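Local coordinates for protein paenibacillus xanthan lyase (Paenibacillus, PDB 6F2P) that cleaves the polysaccharide xanthan as a lyase of polysaccharide lyase family 8, at residues A[65-71]-A[120-126]; A[794-800]-A[889-894]; A[536-542]-A[569-575]; A[211-216]-A[262-267]. Residues are numbered along the deposited sequence.

Interaction 1. Residues A[65-71]-A[120-126]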
# COMPACT_ATOMS: atom_id res chain seq x y z
N SER A 65 -16.73 -19.15 39.31
CA SER A 65 -15.63 -18.20 39.19
C SER A 65 -15.05 -18.07 37.79
O SER A 65 -14.46 -17.04 37.46
CB SER A 65 -14.52 -18.53 40.19
OG SER A 65 -13.90 -19.76 39.87
N ASP A 66 -15.21 -19.11 36.97
CA ASP A 66 -14.79 -19.04 35.56
C ASP A 66 -15.99 -19.12 34.62
O ASP A 66 -16.65 -20.16 34.53
CB ASP A 66 -13.81 -20.16 35.24
CG ASP A 66 -13.14 -19.97 33.89
OD1 ASP A 66 -13.58 -19.10 33.11
OD2 ASP A 66 -12.16 -20.70 33.62
N SER A 67 -16.26 -18.03 33.91
CA SER A 67 -17.45 -17.94 33.07
C SER A 67 -17.35 -18.79 31.80
O SER A 67 -18.35 -19.04 31.12
CB SER A 67 -17.79 -16.48 32.74
OG SER A 67 -16.87 -15.92 31.83
N THR A 68 -16.14 -19.26 31.48
CA THR A 68 -15.95 -20.16 30.34
C THR A 68 -16.84 -21.39 30.48
O THR A 68 -17.31 -21.95 29.50
CB THR A 68 -14.49 -20.61 30.22
OG1 THR A 68 -13.64 -19.45 30.15
CG2 THR A 68 -14.28 -21.48 29.00
N SER A 69 -17.07 -21.81 31.72
CA SER A 69 -17.90 -22.97 31.99
C SER A 69 -19.31 -22.83 31.40
O SER A 69 -19.93 -23.83 31.02
CB SER A 69 -17.95 -23.25 33.48
OG SER A 69 -16.68 -23.67 33.94
N ILE A 70 -19.80 -21.60 31.31
CA ILE A 70 -21.09 -21.34 30.66
C ILE A 70 -21.07 -21.84 29.21
O ILE A 70 -21.92 -22.64 28.80
CB ILE A 70 -21.45 -19.84 30.69
CG1 ILE A 70 -21.48 -19.33 32.13
CG2 ILE A 70 -22.78 -19.59 29.99
CD1 ILE A 70 -22.57 -19.95 32.97
N THR A 71 -20.10 -21.38 28.44
CA THR A 71 -19.98 -21.73 27.03
C THR A 71 -19.73 -23.22 26.87
O THR A 71 -20.35 -23.89 26.02
CB THR A 71 -18.82 -20.95 26.36
OG1 THR A 71 -19.11 -19.55 26.38
CG2 THR A 71 -18.61 -21.41 24.92
N TYR A 120 -20.48 -13.21 36.43
CA TYR A 120 -19.18 -13.10 37.06
C TYR A 120 -18.07 -13.31 36.06
O TYR A 120 -18.26 -13.96 35.02
CB TYR A 120 -19.06 -14.10 38.22
CG TYR A 120 -19.47 -15.51 37.87
CD1 TYR A 120 -18.57 -16.40 37.29
CD2 TYR A 120 -20.77 -15.95 38.11
CE1 TYR A 120 -18.94 -17.69 36.97
CE2 TYR A 120 -21.15 -17.24 37.79
CZ TYR A 120 -20.24 -18.11 37.22
OH TYR A 120 -20.62 -19.39 36.90
N GLN A 121 -16.91 -12.75 36.36
CA GLN A 121 -15.73 -12.89 35.52
C GLN A 121 -15.94 -12.41 34.06
O GLN A 121 -16.43 -11.30 33.83
CB GLN A 121 -15.22 -14.33 35.57
CG GLN A 121 -13.71 -14.45 35.35
CD GLN A 121 -13.36 -15.51 34.33
OE1 GLN A 121 -14.22 -15.99 33.58
NE2 GLN A 121 -12.08 -15.88 34.29
N ASN A 122 -15.57 -13.24 33.09
CA ASN A 122 -15.46 -12.83 31.69
C ASN A 122 -16.80 -12.63 30.96
O ASN A 122 -17.62 -13.54 30.87
CB ASN A 122 -14.56 -13.80 30.93
CG ASN A 122 -14.29 -13.37 29.49
OD1 ASN A 122 -14.59 -12.24 29.10
ND2 ASN A 122 -13.71 -14.27 28.71
N TRP A 123 -16.99 -11.42 30.43
CA TRP A 123 -18.26 -11.02 29.85
C TRP A 123 -18.64 -11.83 28.61
O TRP A 123 -19.81 -12.11 28.36
CB TRP A 123 -18.19 -9.54 29.46
CG TRP A 123 -17.30 -9.29 28.27
CD1 TRP A 123 -15.95 -9.09 28.28
CD2 TRP A 123 -17.70 -9.23 26.89
NE1 TRP A 123 -15.48 -8.91 27.00
CE2 TRP A 123 -16.53 -8.99 26.13
CE3 TRP A 123 -18.92 -9.36 26.22
CZ2 TRP A 123 -16.56 -8.88 24.73
CZ3 TRP A 123 -18.95 -9.25 24.84
CH2 TRP A 123 -17.77 -9.01 24.11
N TRP A 124 -17.63 -12.22 27.85
CA TRP A 124 -17.84 -12.82 26.54
C TRP A 124 -18.71 -14.08 26.60
O TRP A 124 -19.55 -14.31 25.73
CB TRP A 124 -16.49 -13.12 25.89
CG TRP A 124 -16.62 -13.51 24.48
CD1 TRP A 124 -16.62 -12.68 23.40
CD2 TRP A 124 -16.79 -14.84 23.97
NE1 TRP A 124 -16.78 -13.41 22.25
CE2 TRP A 124 -16.88 -14.74 22.57
CE3 TRP A 124 -16.87 -16.10 24.57
CZ2 TRP A 124 -17.05 -15.85 21.75
CZ3 TRP A 124 -17.04 -17.21 23.75
CH2 TRP A 124 -17.13 -17.07 22.36
N HIS A 125 -18.52 -14.88 27.64
CA HIS A 125 -19.26 -16.14 27.75
C HIS A 125 -20.74 -15.92 28.08
O HIS A 125 -21.60 -16.71 27.69
CB HIS A 125 -18.58 -17.07 28.75
CG HIS A 125 -17.18 -17.43 28.37
ND1 HIS A 125 -16.89 -18.24 27.30
CD2 HIS A 125 -15.99 -17.07 28.91
CE1 HIS A 125 -15.58 -18.37 27.19
NE2 HIS A 125 -15.01 -17.67 28.16
N TRP A 126 -21.04 -14.82 28.77
CA TRP A 126 -22.41 -14.49 29.10
C TRP A 126 -23.16 -13.92 27.90
O TRP A 126 -24.31 -14.27 27.64
CB TRP A 126 -22.46 -13.52 30.28
CG TRP A 126 -21.84 -14.10 31.52
CD1 TRP A 126 -20.59 -13.86 32.01
CD2 TRP A 126 -22.43 -15.06 32.41
NE1 TRP A 126 -20.37 -14.60 33.15
CE2 TRP A 126 -21.49 -15.35 33.41
CE3 TRP A 126 -23.68 -15.71 32.45
CZ2 TRP A 126 -21.75 -16.24 34.45
CZ3 TRP A 126 -23.93 -16.60 33.48
CH2 TRP A 126 -22.97 -16.85 34.46
O HOH W 1 -12.25 -18.00 28.28
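The imidazole of His125 lies over the backbone of Thr68, with Thr68 CA 3.4 Å from the ring centroid and 9° off the ring normal, a close CH-pi contact. The contact joins the N-terminal ends of two helices, 68-85 and 123-141, in the alpha-helical domain of a family 8 polysaccharide lyase. Each start is capped from its own segment. Asp66 OD1 accepts from Thr68 N at 3.0 Å. Asn122, the N-cap residue of its helix, accepts through OD1 from Trp124 N at 3.3 Å.

Ser67 sits between the two starts. Its backbone N donates to Gln121 OE1 at 2.9 Å, and its OG donates to Asn122 O at 2.7 Å. Gln121 OE1 also takes the amide of Asn122, 3.1 Å from Asn122 N, so one side-chain oxygen serves both segments. Deeper in, Ile70 packs on Trp126: CG1 of Ile70 is 3.8 Å from the centroid of the six-membered ring, over its face. The Trp126 indole is held in turn by its NE1, which donates to Tyr120 O at 2.9 Å. Tyr120 OH reaches back to the amide of Gly64, just ahead of segment 65-71. The His125 ring is fixed at both nitrogens. A water bonds to His125 NE2 at 2.8 Å and to Thr68 OG1 at 2.7 Å, and His125 ND1 hydrogen-bonds with Thr71 OG1 at 2.7 Å.

Interaction 2. Residues A[794-800]-A[889-894]. With CA (calcium ion), chain C.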
# COMPACT_ATOMS: atom_id res chain seq x y z
N LYS A 794 -12.16 32.75 -1.02
CA LYS A 794 -11.85 32.00 0.20
C LYS A 794 -10.49 32.39 0.76
O LYS A 794 -9.56 32.68 0.02
CB LYS A 794 -11.89 30.49 -0.07
CG LYS A 794 -13.26 29.96 -0.47
CD LYS A 794 -13.20 28.46 -0.76
CE LYS A 794 -14.59 27.91 -1.07
NZ LYS A 794 -15.53 28.11 0.07
N LYS A 795 -10.40 32.39 2.08
CA LYS A 795 -9.12 32.61 2.75
C LYS A 795 -8.88 31.48 3.76
O LYS A 795 -9.82 30.80 4.17
CB LYS A 795 -9.11 33.98 3.44
CG LYS A 795 -10.19 34.13 4.50
CD LYS A 795 -10.39 35.57 4.92
CE LYS A 795 -11.47 35.66 6.00
NZ LYS A 795 -12.09 37.00 6.07
N LEU A 796 -7.62 31.27 4.13
CA LEU A 796 -7.28 30.21 5.09
C LEU A 796 -6.89 30.81 6.43
O LEU A 796 -5.88 31.50 6.55
CB LEU A 796 -6.15 29.33 4.56
CG LEU A 796 -5.89 28.07 5.40
CD1 LEU A 796 -7.15 27.23 5.44
CD2 LEU A 796 -4.72 27.26 4.89
N GLY A 797 -7.71 30.54 7.45
CA GLY A 797 -7.48 31.07 8.77
C GLY A 797 -6.64 30.13 9.59
O GLY A 797 -7.08 29.05 9.95
N PHE A 798 -5.40 30.53 9.85
CA PHE A 798 -4.54 29.76 10.74
C PHE A 798 -5.13 29.87 12.13
O PHE A 798 -5.76 30.88 12.46
CB PHE A 798 -3.12 30.33 10.76
CG PHE A 798 -2.32 30.03 9.52
CD1 PHE A 798 -2.95 29.76 8.31
CD2 PHE A 798 -0.94 30.01 9.57
CE1 PHE A 798 -2.21 29.49 7.16
CE2 PHE A 798 -0.19 29.74 8.43
CZ PHE A 798 -0.82 29.48 7.22
N ASN A 799 -4.93 28.85 12.96
CA ASN A 799 -5.40 28.88 14.34
C ASN A 799 -4.24 28.78 15.32
O ASN A 799 -4.43 28.42 16.47
CB ASN A 799 -6.40 27.77 14.59
CG ASN A 799 -7.75 28.07 13.99
OD1 ASN A 799 -8.34 29.12 14.26
ND2 ASN A 799 -8.24 27.18 13.13
N ASN A 800 -3.05 29.11 14.83
CA ASN A 800 -1.81 29.01 15.59
C ASN A 800 -1.87 29.67 16.96
O ASN A 800 -2.25 30.84 17.08
CB ASN A 800 -0.65 29.58 14.76
CG ASN A 800 -0.50 28.88 13.43
OD1 ASN A 800 -1.48 28.44 12.83
ND2 ASN A 800 0.74 28.75 12.96
N TYR A 889 -1.97 34.90 17.61
CA TYR A 889 -0.93 34.55 16.66
C TYR A 889 -1.49 34.04 15.33
O TYR A 889 -0.74 33.51 14.50
CB TYR A 889 -0.02 33.47 17.26
CG TYR A 889 0.70 33.88 18.52
CD1 TYR A 889 0.17 33.60 19.78
CD2 TYR A 889 1.93 34.52 18.46
CE1 TYR A 889 0.84 33.95 20.94
CE2 TYR A 889 2.61 34.89 19.62
CZ TYR A 889 2.06 34.60 20.86
OH TYR A 889 2.74 34.96 22.00
N LYS A 890 -2.79 34.19 15.13
CA LYS A 890 -3.43 33.64 13.93
C LYS A 890 -3.08 34.39 12.65
O LYS A 890 -2.21 35.27 12.63
CB LYS A 890 -4.94 33.53 14.12
CG LYS A 890 -5.33 32.61 15.27
CD LYS A 890 -6.83 32.43 15.39
CE LYS A 890 -7.17 31.49 16.53
NZ LYS A 890 -8.61 31.14 16.55
N LEU A 891 -3.77 34.04 11.57
CA LEU A 891 -3.46 34.61 10.27
C LEU A 891 -4.56 34.26 9.28
O LEU A 891 -5.13 33.17 9.34
CB LEU A 891 -2.12 34.08 9.77
CG LEU A 891 -1.57 34.52 8.42
CD1 LEU A 891 -1.20 36.00 8.44
CD2 LEU A 891 -0.36 33.67 8.05
N MET A 892 -4.86 35.19 8.38
CA MET A 892 -5.80 34.94 7.30
C MET A 892 -5.06 34.90 5.96
O MET A 892 -4.91 35.93 5.29
CB MET A 892 -6.89 36.02 7.27
CG MET A 892 -7.93 35.89 8.37
SD MET A 892 -9.00 34.45 8.16
CE MET A 892 -9.53 34.20 9.86
N LEU A 893 -4.59 33.71 5.58
CA LEU A 893 -3.82 33.54 4.35
C LEU A 893 -4.72 33.37 3.12
O LEU A 893 -5.56 32.47 3.08
CB LEU A 893 -2.88 32.35 4.51
CG LEU A 893 -1.98 31.91 3.35
CD1 LEU A 893 -1.10 33.06 2.86
CD2 LEU A 893 -1.12 30.75 3.81
N ASP A 894 -4.54 34.22 2.12
CA ASP A 894 -5.36 34.13 0.91
C ASP A 894 -4.68 33.28 -0.15
O ASP A 894 -5.27 32.33 -0.65
CB ASP A 894 -5.70 35.53 0.36
CG ASP A 894 -6.71 35.49 -0.79
OD1 ASP A 894 -7.23 34.39 -1.10
OD2 ASP A 894 -7.01 36.56 -1.38
CA CA C . -7.89 32.31 -1.70
O HOH W 2 -3.52 33.13 18.41
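A calcium site closes one end of this antiparallel strand pair in a beta-sheet domain. The ion is bound by Lys794 O at 2.4 Å, by Asp894 OD1 at 2.3 Å and by Asp894 O at 2.8 Å. Glu769, Glu771 and Ser791 complete the site. Asp894 OD2 turns to a salt bridge with Arg824.

From there strands 794-798 and 891-900 run side by side. Leu796 and Leu893 form a hydrogen-bonded pair, with Leu796 N to Leu893 O at 2.6 Å and Leu893 N to Leu796 O at 2.7 Å. Phe798 N then donates to Leu891 O at 2.7 Å. Leu796, Phe798, Leu891 and Leu893 share one face of the sheet. Leu891 CD2 lies over the Phe798 ring, 4.1 Å from its centroid, and Leu893 CD2 is 3.7 Å from Phe798 CZ. Phe798 and Leu893 also touch Leu877 of strand 871-882. On the other face Met892 lies across Gly797, its SD 3.8 Å from Gly797 CA; a CB on Gly797 would clash with Met892 CE. Beyond the strands, Lys890 NZ donates to Asn799 OD1 at 3.1 Å, while Asn799 ND2 hydrogen-bonds to Thr781 O. A water links Asn800 O (2.9 Å) to Tyr889 N (2.5 Å).

Lys794 O and Asp894 OD1 are 3.1 Å apart, and both are acceptors. The calcium between them offsets their repulsion and ties the two strands together where they meet it.

Interaction 3. Residues A[536-542]-A[569-575]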
# COMPACT_ATOMS: atom_id res chain seq x y z
N LEU A 536 20.89 -35.97 6.22
CA LEU A 536 20.63 -35.02 7.29
C LEU A 536 21.90 -34.72 8.06
O LEU A 536 22.69 -35.62 8.32
CB LEU A 536 19.56 -35.57 8.23
CG LEU A 536 18.23 -35.84 7.55
CD1 LEU A 536 17.33 -36.66 8.45
CD2 LEU A 536 17.57 -34.52 7.23
N GLY A 537 22.09 -33.46 8.43
CA GLY A 537 23.29 -33.03 9.10
C GLY A 537 24.18 -32.23 8.17
O GLY A 537 25.04 -31.47 8.63
N TRP A 538 23.96 -32.39 6.86
CA TRP A 538 24.73 -31.68 5.83
C TRP A 538 24.76 -30.17 6.03
O TRP A 538 23.73 -29.54 6.28
CB TRP A 538 24.20 -31.98 4.44
CG TRP A 538 24.93 -31.22 3.37
CD1 TRP A 538 26.10 -31.57 2.77
CD2 TRP A 538 24.52 -29.98 2.78
NE1 TRP A 538 26.46 -30.62 1.84
CE2 TRP A 538 25.50 -29.64 1.83
CE3 TRP A 538 23.43 -29.13 2.96
CZ2 TRP A 538 25.42 -28.48 1.06
CZ3 TRP A 538 23.35 -27.98 2.19
CH2 TRP A 538 24.34 -27.67 1.26
N SER A 539 25.96 -29.60 5.89
CA SER A 539 26.18 -28.19 6.17
C SER A 539 27.47 -27.70 5.51
O SER A 539 28.55 -28.28 5.73
CB SER A 539 26.24 -27.97 7.68
OG SER A 539 26.44 -26.60 7.98
N GLU A 540 27.36 -26.64 4.72
CA GLU A 540 28.47 -26.08 3.97
C GLU A 540 28.33 -24.58 3.83
O GLU A 540 27.21 -24.06 3.80
CB GLU A 540 28.49 -26.66 2.55
CG GLU A 540 28.76 -28.15 2.43
CD GLU A 540 28.92 -28.57 0.98
OE1 GLU A 540 29.10 -29.77 0.70
OE2 GLU A 540 28.87 -27.67 0.11
N THR A 541 29.46 -23.87 3.74
CA THR A 541 29.46 -22.51 3.22
C THR A 541 29.92 -22.56 1.76
O THR A 541 31.12 -22.61 1.50
CB THR A 541 30.37 -21.58 4.02
OG1 THR A 541 29.90 -21.50 5.37
CG2 THR A 541 30.35 -20.21 3.45
N MET A 542 28.97 -22.55 0.84
CA MET A 542 29.23 -22.79 -0.59
C MET A 542 29.58 -21.54 -1.38
O MET A 542 28.70 -20.75 -1.73
CB MET A 542 28.01 -23.43 -1.23
CG MET A 542 27.46 -24.61 -0.50
SD MET A 542 25.95 -25.21 -1.27
CE MET A 542 24.80 -23.89 -0.83
N VAL A 569 26.84 -18.78 -0.59
CA VAL A 569 25.59 -19.25 0.00
C VAL A 569 25.80 -20.36 1.04
O VAL A 569 26.28 -21.44 0.70
CB VAL A 569 24.63 -19.80 -1.07
CG1 VAL A 569 23.26 -20.09 -0.47
CG2 VAL A 569 24.53 -18.83 -2.24
N LYS A 570 25.44 -20.10 2.30
CA LYS A 570 25.47 -21.14 3.33
C LYS A 570 24.27 -22.07 3.21
O LYS A 570 23.16 -21.63 2.89
CB LYS A 570 25.52 -20.51 4.73
CG LYS A 570 26.77 -19.68 4.97
CD LYS A 570 26.88 -19.23 6.40
CE LYS A 570 28.22 -18.55 6.65
NZ LYS A 570 28.45 -18.30 8.10
N GLY A 571 24.49 -23.35 3.47
CA GLY A 571 23.45 -24.35 3.33
C GLY A 571 23.39 -25.28 4.52
O GLY A 571 24.41 -25.58 5.15
N LEU A 572 22.18 -25.75 4.84
CA LEU A 572 21.99 -26.65 5.96
C LEU A 572 20.79 -27.56 5.72
O LEU A 572 19.67 -27.08 5.55
CB LEU A 572 21.78 -25.86 7.25
CG LEU A 572 21.40 -26.68 8.49
CD1 LEU A 572 22.48 -27.70 8.85
CD2 LEU A 572 21.14 -25.78 9.68
N ARG A 573 21.03 -28.87 5.69
CA ARG A 573 19.96 -29.86 5.65
C ARG A 573 19.88 -30.56 7.01
O ARG A 573 20.78 -31.31 7.38
CB ARG A 573 20.22 -30.86 4.53
CG ARG A 573 19.11 -31.86 4.34
CD ARG A 573 19.55 -33.02 3.48
NE ARG A 573 20.01 -32.58 2.17
CZ ARG A 573 19.29 -32.64 1.06
NH1 ARG A 573 18.05 -33.12 1.10
NH2 ARG A 573 19.80 -32.21 -0.09
N GLU A 574 18.82 -30.30 7.77
CA GLU A 574 18.74 -30.86 9.12
C GLU A 574 17.32 -31.27 9.47
O GLU A 574 16.37 -30.84 8.82
CB GLU A 574 19.26 -29.86 10.15
CG GLU A 574 18.45 -28.59 10.22
CD GLU A 574 18.84 -27.72 11.38
OE1 GLU A 574 18.17 -26.69 11.62
OE2 GLU A 574 19.82 -28.06 12.07
N ALA A 575 17.21 -32.12 10.49
CA ALA A 575 15.92 -32.47 11.08
C ALA A 575 15.68 -31.55 12.26
O ALA A 575 16.60 -31.26 13.04
CB ALA A 575 15.90 -33.92 11.53
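This is an antiparallel strand pair at the margin of a five-stranded sheet in the super-sandwich domain. Strand 539-543 is outermost within the chain, and strand 566-578 lies between it and strand 595-607. Glu540 and Gly571 bond both ways, Gly571 N to Glu540 O at 2.8 Å and Glu540 N to Gly571 O at 3.2 Å. Met542 and Val569 do the same, both bonds 2.9 Å: Met542 N to Val569 O and Val569 N to Met542 O.

The pairing opens with a G1 beta bulge. Gly537 and Trp538 both face Arg573: Gly537 N donates to Arg573 O at 2.7 Å, and Arg573 N to Trp538 O at 2.8 Å. Gly537 has a positive phi of 107°, where a CB would press on the preceding carbonyl oxygen.

The Trp538 ring crosses Gly571, with CZ3 3.6 Å from Gly571 C. A CB on Gly571 would clash with Trp538 CH2. Met542 CE packs 4.1 Å from Val569 CB on the same side. Glu540 OE2 pairs with Lys532, while Glu540 OE1 takes a weak bond from Trp538 NE1 at 3.0 Å; Lys570 pairs with Asp605. The strands are therefore joined mainly by backbone hydrogen bonds, and the missing side chain of Gly571 makes room for the indole.

Interaction 4. Residues A[211-216]-A[262-267]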
# COMPACT_ATOMS: atom_id res chain seq x y z
N PHE A 211 -12.25 -3.71 5.83
CA PHE A 211 -11.88 -4.05 4.46
C PHE A 211 -11.55 -2.80 3.65
O PHE A 211 -12.24 -1.79 3.74
CB PHE A 211 -13.01 -4.81 3.79
CG PHE A 211 -13.18 -6.20 4.29
CD1 PHE A 211 -14.03 -6.47 5.34
CD2 PHE A 211 -12.48 -7.25 3.71
CE1 PHE A 211 -14.19 -7.75 5.81
CE2 PHE A 211 -12.64 -8.53 4.17
CZ PHE A 211 -13.50 -8.79 5.22
N TYR A 212 -10.50 -2.89 2.84
CA TYR A 212 -10.07 -1.78 1.98
C TYR A 212 -10.43 -2.10 0.53
O TYR A 212 -10.50 -3.27 0.14
CB TYR A 212 -8.56 -1.58 2.10
CG TYR A 212 -8.07 -1.01 3.42
CD1 TYR A 212 -8.31 -1.68 4.62
CD2 TYR A 212 -7.35 0.18 3.47
CE1 TYR A 212 -7.86 -1.17 5.83
CE2 TYR A 212 -6.90 0.70 4.68
CZ TYR A 212 -7.16 0.01 5.85
OH TYR A 212 -6.74 0.50 7.06
N ASN A 213 -10.66 -1.06 -0.28
CA ASN A 213 -10.94 -1.26 -1.70
C ASN A 213 -9.85 -2.03 -2.45
O ASN A 213 -10.14 -2.69 -3.44
CB ASN A 213 -11.22 0.08 -2.40
CG ASN A 213 -12.62 0.58 -2.16
OD1 ASN A 213 -12.85 1.44 -1.30
ND2 ASN A 213 -13.58 0.04 -2.91
N ASP A 214 -8.61 -1.93 -1.97
CA ASP A 214 -7.50 -2.62 -2.63
C ASP A 214 -7.44 -4.10 -2.27
O ASP A 214 -6.60 -4.84 -2.77
CB ASP A 214 -6.14 -1.92 -2.39
CG ASP A 214 -5.67 -1.98 -0.93
OD1 ASP A 214 -6.18 -2.81 -0.15
OD2 ASP A 214 -4.76 -1.19 -0.56
N GLY A 215 -8.33 -4.53 -1.38
CA GLY A 215 -8.41 -5.93 -1.00
C GLY A 215 -7.86 -6.21 0.38
O GLY A 215 -8.04 -7.31 0.89
N SER A 216 -7.19 -5.23 0.98
CA SER A 216 -6.62 -5.38 2.31
C SER A 216 -7.71 -5.53 3.36
O SER A 216 -8.81 -4.99 3.22
CB SER A 216 -5.80 -4.14 2.69
OG SER A 216 -4.71 -3.95 1.81
N TRP A 262 -15.61 -8.87 -1.62
CA TRP A 262 -14.57 -9.33 -0.69
C TRP A 262 -13.95 -10.64 -1.15
O TRP A 262 -12.74 -10.84 -1.04
CB TRP A 262 -15.10 -9.51 0.74
CG TRP A 262 -15.50 -8.23 1.42
CD1 TRP A 262 -15.18 -6.95 1.04
CD2 TRP A 262 -16.30 -8.10 2.61
NE1 TRP A 262 -15.73 -6.05 1.92
CE2 TRP A 262 -16.42 -6.73 2.89
CE3 TRP A 262 -16.92 -9.02 3.46
CZ2 TRP A 262 -17.15 -6.24 3.98
CZ3 TRP A 262 -17.64 -8.54 4.55
CH2 TRP A 262 -17.74 -7.17 4.80
N ILE A 263 -14.79 -11.53 -1.67
CA ILE A 263 -14.32 -12.79 -2.21
C ILE A 263 -13.30 -12.58 -3.34
O ILE A 263 -12.21 -13.15 -3.30
CB ILE A 263 -15.48 -13.65 -2.71
CG1 ILE A 263 -16.50 -13.87 -1.59
CG2 ILE A 263 -14.98 -14.96 -3.27
CD1 ILE A 263 -15.88 -14.38 -0.29
N TYR A 264 -13.64 -11.76 -4.33
CA TYR A 264 -12.72 -11.52 -5.44
C TYR A 264 -11.47 -10.77 -4.99
O TYR A 264 -10.38 -11.04 -5.46
CB TYR A 264 -13.38 -10.73 -6.57
CG TYR A 264 -14.58 -11.38 -7.18
CD1 TYR A 264 -14.49 -12.63 -7.78
CD2 TYR A 264 -15.81 -10.74 -7.19
CE1 TYR A 264 -15.59 -13.23 -8.36
CE2 TYR A 264 -16.92 -11.33 -7.76
CZ TYR A 264 -16.80 -12.58 -8.34
OH TYR A 264 -17.91 -13.17 -8.91
N ASP A 265 -11.66 -9.81 -4.08
CA ASP A 265 -10.57 -8.92 -3.70
C ASP A 265 -9.79 -9.37 -2.48
O ASP A 265 -8.57 -9.21 -2.44
CB ASP A 265 -11.10 -7.50 -3.47
CG ASP A 265 -11.77 -6.93 -4.70
OD1 ASP A 265 -11.50 -7.43 -5.82
OD2 ASP A 265 -12.58 -5.98 -4.54
N SER A 266 -10.46 -9.93 -1.48
CA SER A 266 -9.80 -10.19 -0.21
C SER A 266 -9.61 -11.66 0.13
O SER A 266 -8.93 -11.97 1.11
CB SER A 266 -10.55 -9.48 0.92
OG SER A 266 -10.64 -8.10 0.64
N TYR A 267 -10.18 -12.56 -0.66
CA TYR A 267 -10.06 -13.99 -0.32
C TYR A 267 -9.49 -14.88 -1.42
O TYR A 267 -8.52 -15.59 -1.20
CB TYR A 267 -11.37 -14.53 0.28
CG TYR A 267 -11.54 -13.88 1.61
CD1 TYR A 267 -10.84 -14.35 2.72
CD2 TYR A 267 -12.29 -12.73 1.75
CE1 TYR A 267 -10.93 -13.72 3.93
CE2 TYR A 267 -12.39 -12.09 2.97
CZ TYR A 267 -11.71 -12.59 4.05
OH TYR A 267 -11.79 -11.95 5.26
O HOH W 3 -12.04 -5.80 -0.01
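Phe211 lays its ring on the indole of Trp262 in a face-to-face stack. Its centroid is 3.8 Å from that of the five-membered ring, and the planes are 12° apart. Phe211 CZ also meets Tyr267 OH at 3.6 Å, a hydroxyl that hydrogen-bonds to Asn226. At Tyr212 the chain enters a type I beta turn, closed by Gly215 N to Tyr212 O at 2.9 Å. A water joins Tyr212 O (3.0 Å) to Ser266 OG (2.8 Å). The turn links the short strands 210-211 and 217-219 and packs against the last turns of helix 256-267, in the alpha-helical domain. Asp214 makes an Asx turn, its OD1 accepting from Ser216 N at 2.9 Å; OD2 bonds to Gly369 N. Gly215, with phi 106°, passes close to the helix: its CA is 3.6 Å from Asp265 O, where a CB would clash. Gly215 O takes a hydrogen bond from Ser266 OG at 2.7 Å, and Asn226 bonds to the same oxygen. Ser216 OG donates back to Asp214 OD1 at 2.7 Å.

How the interactions relate
The four contacts follow one another along the chain as 1, 4, 3 and 2, and none touches another. Interactions 1 and 4 both lie in the alpha-helical domain, with centres 35 Å apart and nearest atoms about 18 Å apart. Interaction 3 belongs to the super-sandwich domain; its centre is 40 Å from that of interaction 4. Interaction 2 lies further along the chain, its centre 66 Å from that of interaction 3, on the opposite side of the chain's centre. Calcium is bound directly in interaction 2. The side chain of Ser216 in interaction 4 is about 8 Å from another calcium, and that of Trp126 in interaction 1 about 10 Å from one.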